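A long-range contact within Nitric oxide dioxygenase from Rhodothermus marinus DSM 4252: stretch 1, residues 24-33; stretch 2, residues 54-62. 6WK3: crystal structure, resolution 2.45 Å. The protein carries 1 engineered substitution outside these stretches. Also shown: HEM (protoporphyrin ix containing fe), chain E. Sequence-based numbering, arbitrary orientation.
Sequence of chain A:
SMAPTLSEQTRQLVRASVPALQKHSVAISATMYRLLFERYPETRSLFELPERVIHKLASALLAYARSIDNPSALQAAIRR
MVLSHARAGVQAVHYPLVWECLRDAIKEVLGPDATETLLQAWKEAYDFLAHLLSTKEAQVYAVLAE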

# COMPACT_ATOMS: atom_id res chain seq x y z
N HIS A 24 -25.71 -4.85 -3.38
CA HIS A 24 -25.49 -5.13 -1.97
C HIS A 24 -24.02 -5.34 -1.59
O HIS A 24 -23.75 -5.71 -0.45
CB HIS A 24 -26.28 -6.38 -1.54
CG HIS A 24 -27.76 -6.28 -1.79
ND1 HIS A 24 -28.50 -5.18 -1.41
CD2 HIS A 24 -28.63 -7.15 -2.35
CE1 HIS A 24 -29.77 -5.37 -1.74
NE2 HIS A 24 -29.87 -6.56 -2.32
N SER A 25 -23.07 -5.14 -2.51
CA SER A 25 -21.69 -5.45 -2.16
C SER A 25 -21.16 -4.53 -1.07
O SER A 25 -20.29 -4.94 -0.29
CB SER A 25 -20.80 -5.39 -3.41
OG SER A 25 -20.77 -4.08 -3.96
N VAL A 26 -21.66 -3.29 -0.99
CA VAL A 26 -21.26 -2.41 0.10
C VAL A 26 -21.83 -2.89 1.42
O VAL A 26 -21.15 -2.88 2.46
CB VAL A 26 -21.67 -0.96 -0.21
CG1 VAL A 26 -21.47 -0.08 1.02
CG2 VAL A 26 -20.86 -0.42 -1.38
N ALA A 27 -23.10 -3.32 1.42
CA ALA A 27 -23.68 -3.89 2.63
C ALA A 27 -22.93 -5.14 3.07
O ALA A 27 -22.70 -5.35 4.26
CB ALA A 27 -25.16 -4.19 2.42
N ILE A 28 -22.53 -5.98 2.11
CA ILE A 28 -21.81 -7.20 2.46
C ILE A 28 -20.43 -6.86 3.01
O ILE A 28 -20.00 -7.41 4.03
CB ILE A 28 -21.72 -8.14 1.24
CG1 ILE A 28 -23.09 -8.73 0.91
CG2 ILE A 28 -20.69 -9.23 1.48
CD1 ILE A 28 -23.19 -9.38 -0.49
N SER A 29 -19.73 -5.93 2.35
CA SER A 29 -18.38 -5.58 2.79
C SER A 29 -18.41 -4.89 4.15
O SER A 29 -17.61 -5.23 5.04
CB SER A 29 -17.72 -4.71 1.72
OG SER A 29 -16.69 -3.89 2.26
N ALA A 30 -19.33 -3.94 4.36
CA ALA A 30 -19.41 -3.25 5.64
C ALA A 30 -19.80 -4.20 6.77
O ALA A 30 -19.21 -4.16 7.86
CB ALA A 30 -20.40 -2.09 5.56
N THR A 31 -20.81 -5.04 6.53
CA THR A 31 -21.21 -6.03 7.52
C THR A 31 -20.07 -6.99 7.82
O THR A 31 -19.86 -7.39 8.97
CB THR A 31 -22.43 -6.79 7.03
OG1 THR A 31 -23.53 -5.87 6.89
CG2 THR A 31 -22.81 -7.90 8.00
N MET A 32 -19.31 -7.37 6.79
CA MET A 32 -18.17 -8.25 6.99
C MET A 32 -17.16 -7.62 7.94
O MET A 32 -16.67 -8.28 8.87
CB MET A 32 -17.53 -8.57 5.65
CG MET A 32 -16.55 -9.71 5.70
SD MET A 32 -14.99 -9.30 4.91
CE MET A 32 -14.25 -8.29 6.19
N TYR A 33 -16.84 -6.34 7.73
CA TYR A 33 -15.83 -5.69 8.57
C TYR A 33 -16.31 -5.52 10.01
O TYR A 33 -15.51 -5.62 10.94
CB TYR A 33 -15.44 -4.33 7.98
CG TYR A 33 -14.55 -3.52 8.90
CD1 TYR A 33 -13.21 -3.85 9.08
CD2 TYR A 33 -15.06 -2.44 9.62
CE1 TYR A 33 -12.40 -3.13 9.92
CE2 TYR A 33 -14.25 -1.71 10.48
CZ TYR A 33 -12.92 -2.06 10.62
OH TYR A 33 -12.11 -1.34 11.47
N ILE A 54 -13.55 -0.54 3.12
CA ILE A 54 -14.85 -1.19 2.94
C ILE A 54 -15.35 -1.00 1.51
O ILE A 54 -15.88 -1.94 0.90
CB ILE A 54 -15.85 -0.66 3.98
CG1 ILE A 54 -15.73 -1.45 5.28
CG2 ILE A 54 -17.27 -0.72 3.43
CD1 ILE A 54 -16.34 -0.76 6.48
N HIS A 55 -15.19 0.20 0.96
CA HIS A 55 -15.68 0.43 -0.39
C HIS A 55 -14.76 -0.19 -1.44
O HIS A 55 -15.22 -0.56 -2.52
CB HIS A 55 -15.86 1.92 -0.64
CG HIS A 55 -17.15 2.46 -0.11
ND1 HIS A 55 -18.21 2.79 -0.93
CD2 HIS A 55 -17.56 2.72 1.15
CE1 HIS A 55 -19.22 3.23 -0.19
NE2 HIS A 55 -18.85 3.20 1.08
N LYS A 56 -13.47 -0.33 -1.11
CA LYS A 56 -12.54 -1.01 -2.00
C LYS A 56 -12.86 -2.50 -2.09
O LYS A 56 -12.87 -3.08 -3.19
CB LYS A 56 -11.11 -0.80 -1.52
CG LYS A 56 -10.48 0.49 -2.01
CD LYS A 56 -9.16 0.75 -1.31
CE LYS A 56 -8.13 1.38 -2.25
NZ LYS A 56 -8.58 2.69 -2.78
N LEU A 57 -13.12 -3.14 -0.95
CA LEU A 57 -13.46 -4.56 -0.96
C LEU A 57 -14.79 -4.79 -1.68
O LEU A 57 -14.93 -5.77 -2.42
CB LEU A 57 -13.53 -5.11 0.46
CG LEU A 57 -13.89 -6.60 0.50
CD1 LEU A 57 -12.66 -7.48 0.52
CD2 LEU A 57 -14.79 -6.93 1.68
N ALA A 58 -15.76 -3.90 -1.49
CA ALA A 58 -17.03 -4.02 -2.19
C ALA A 58 -16.83 -4.01 -3.71
O ALA A 58 -17.46 -4.80 -4.42
CB ALA A 58 -17.97 -2.89 -1.77
N SER A 59 -15.95 -3.13 -4.21
CA SER A 59 -15.68 -3.11 -5.65
C SER A 59 -14.96 -4.37 -6.09
O SER A 59 -15.26 -4.92 -7.15
CB SER A 59 -14.83 -1.89 -6.00
OG SER A 59 -15.55 -0.68 -5.84
N ALA A 60 -14.00 -4.83 -5.29
CA ALA A 60 -13.25 -6.03 -5.63
C ALA A 60 -14.16 -7.25 -5.72
O ALA A 60 -14.07 -8.03 -6.67
CB ALA A 60 -12.13 -6.25 -4.61
N LEU A 61 -15.05 -7.42 -4.74
CA LEU A 61 -16.01 -8.52 -4.81
C LEU A 61 -16.80 -8.47 -6.11
O LEU A 61 -16.91 -9.47 -6.82
CB LEU A 61 -16.95 -8.49 -3.61
CG LEU A 61 -16.33 -8.84 -2.26
CD1 LEU A 61 -17.38 -8.68 -1.17
CD2 LEU A 61 -15.74 -10.24 -2.25
N LEU A 62 -17.32 -7.29 -6.45
CA LEU A 62 -18.06 -7.13 -7.70
C LEU A 62 -17.19 -7.46 -8.91
O LEU A 62 -17.59 -8.24 -9.78
CB LEU A 62 -18.60 -5.71 -7.80
CG LEU A 62 -19.58 -5.43 -8.94
CD1 LEU A 62 -20.66 -6.50 -9.00
CD2 LEU A 62 -20.20 -4.05 -8.74
CHA HEM E . -7.03 -4.05 1.84
CHB HEM E . -9.50 -7.45 -0.60
CHC HEM E . -8.25 -10.58 2.88
CHD HEM E . -7.25 -6.83 5.81
C1A HEM E . -7.74 -4.70 0.85
C2A HEM E . -8.13 -4.15 -0.43
C3A HEM E . -8.82 -5.08 -1.09
C4A HEM E . -8.89 -6.27 -0.27
CMA HEM E . -9.43 -4.92 -2.50
CAA HEM E . -7.81 -2.73 -0.93
CBA HEM E . -6.48 -2.78 -1.67
CGA HEM E . -6.23 -1.46 -2.34
O1A HEM E . -5.52 -0.61 -1.75
O2A HEM E . -6.74 -1.25 -3.47
C1B HEM E . -9.34 -8.63 0.10
C2B HEM E . -9.76 -9.96 -0.32
C3B HEM E . -9.42 -10.82 0.66
C4B HEM E . -8.76 -10.07 1.71
CMB HEM E . -10.49 -10.24 -1.65
CAB HEM E . -9.61 -12.36 0.72
CBB HEM E . -9.80 -13.12 -0.36
C1C HEM E . -7.90 -9.85 4.00
C2C HEM E . -7.53 -10.39 5.28
C3C HEM E . -7.27 -9.37 6.11
C4C HEM E . -7.43 -8.13 5.37
CMC HEM E . -7.48 -11.89 5.65
CAC HEM E . -6.85 -9.56 7.58
CBC HEM E . -7.11 -8.63 8.49
C1D HEM E . -6.97 -5.76 4.99
C2D HEM E . -6.30 -4.51 5.33
C3D HEM E . -6.25 -3.75 4.22
C4D HEM E . -6.87 -4.48 3.14
CMD HEM E . -5.76 -4.15 6.73
CAD HEM E . -5.65 -2.34 4.04
CBD HEM E . -4.13 -2.41 4.03
CGD HEM E . -3.54 -1.16 3.41
O1D HEM E . -4.23 -0.51 2.58
O2D HEM E . -2.37 -0.84 3.74
NA HEM E . -8.22 -5.99 0.91
NB HEM E . -8.74 -8.75 1.33
NC HEM E . -7.82 -8.47 4.09
ND HEM E . -7.30 -5.69 3.65
FE HEM E . -8.12 -7.20 2.54

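Two helical segments pack at an angle of 127° between their N-to-C directions, nearer perpendicular than antiparallel, and their axes approach to 8.2 Å. That short separation depends on small residues at the crossing: the CA atoms of Ser-25 and Ala-58 lie 4.9 Å apart, and Ser-29 CB is 3.9 Å from Ala-58 CB. Ser-25, Ser-29 and Ala-58 all direct CA-to-CB toward the opposing helix, and all are buried. Together the stretches bury 528 Å², counting both sides.

The polar evidence centres on Ser-29. With chi1 at 156° (t), its hydroxyl donates a hydrogen bond from OG to Ile-54 O at 2.5 Å, a very short distance. The same carbonyl accepts the helical bond from Ala-58 N (3.1 Å from Ala-58 N to Ile-54 O), so the serine adds a second donor without displacing the first. A serine suits this position because it is small enough for close packing yet meets the carbonyl with a donor. Ser-25, chi1 63° (p), places OG 3.4 Å from Ala-58 O; this hydrogen bond is at best weak, and its proton has another acceptor within reach.

Apolar contacts surround these polar groups. Ile-54 has the largest covered area, 94 Å²: its CG2 lies 4.0 Å from Ala-30 CB, while its CD1 reaches Tyr-33 CD2 at 3.8 Å, approaching the ring obliquely. The branched side chain touches Ser-29, Ala-30 and Tyr-33, with Ile-54 CG2 3.4 Å from Ser-29 OG. Leu-57 CD2 meets Met-32 SD at 4.0 Å, whereas its CD1 lies 3.4 Å from CHB of HEM, linking the helix contact to the cofactor. Val-26 CG2 packs 3.8 Å from Ala-58 CB, and Ile-28 CG2 adds a looser contact with Leu-61 CD1 at 4.3 Å.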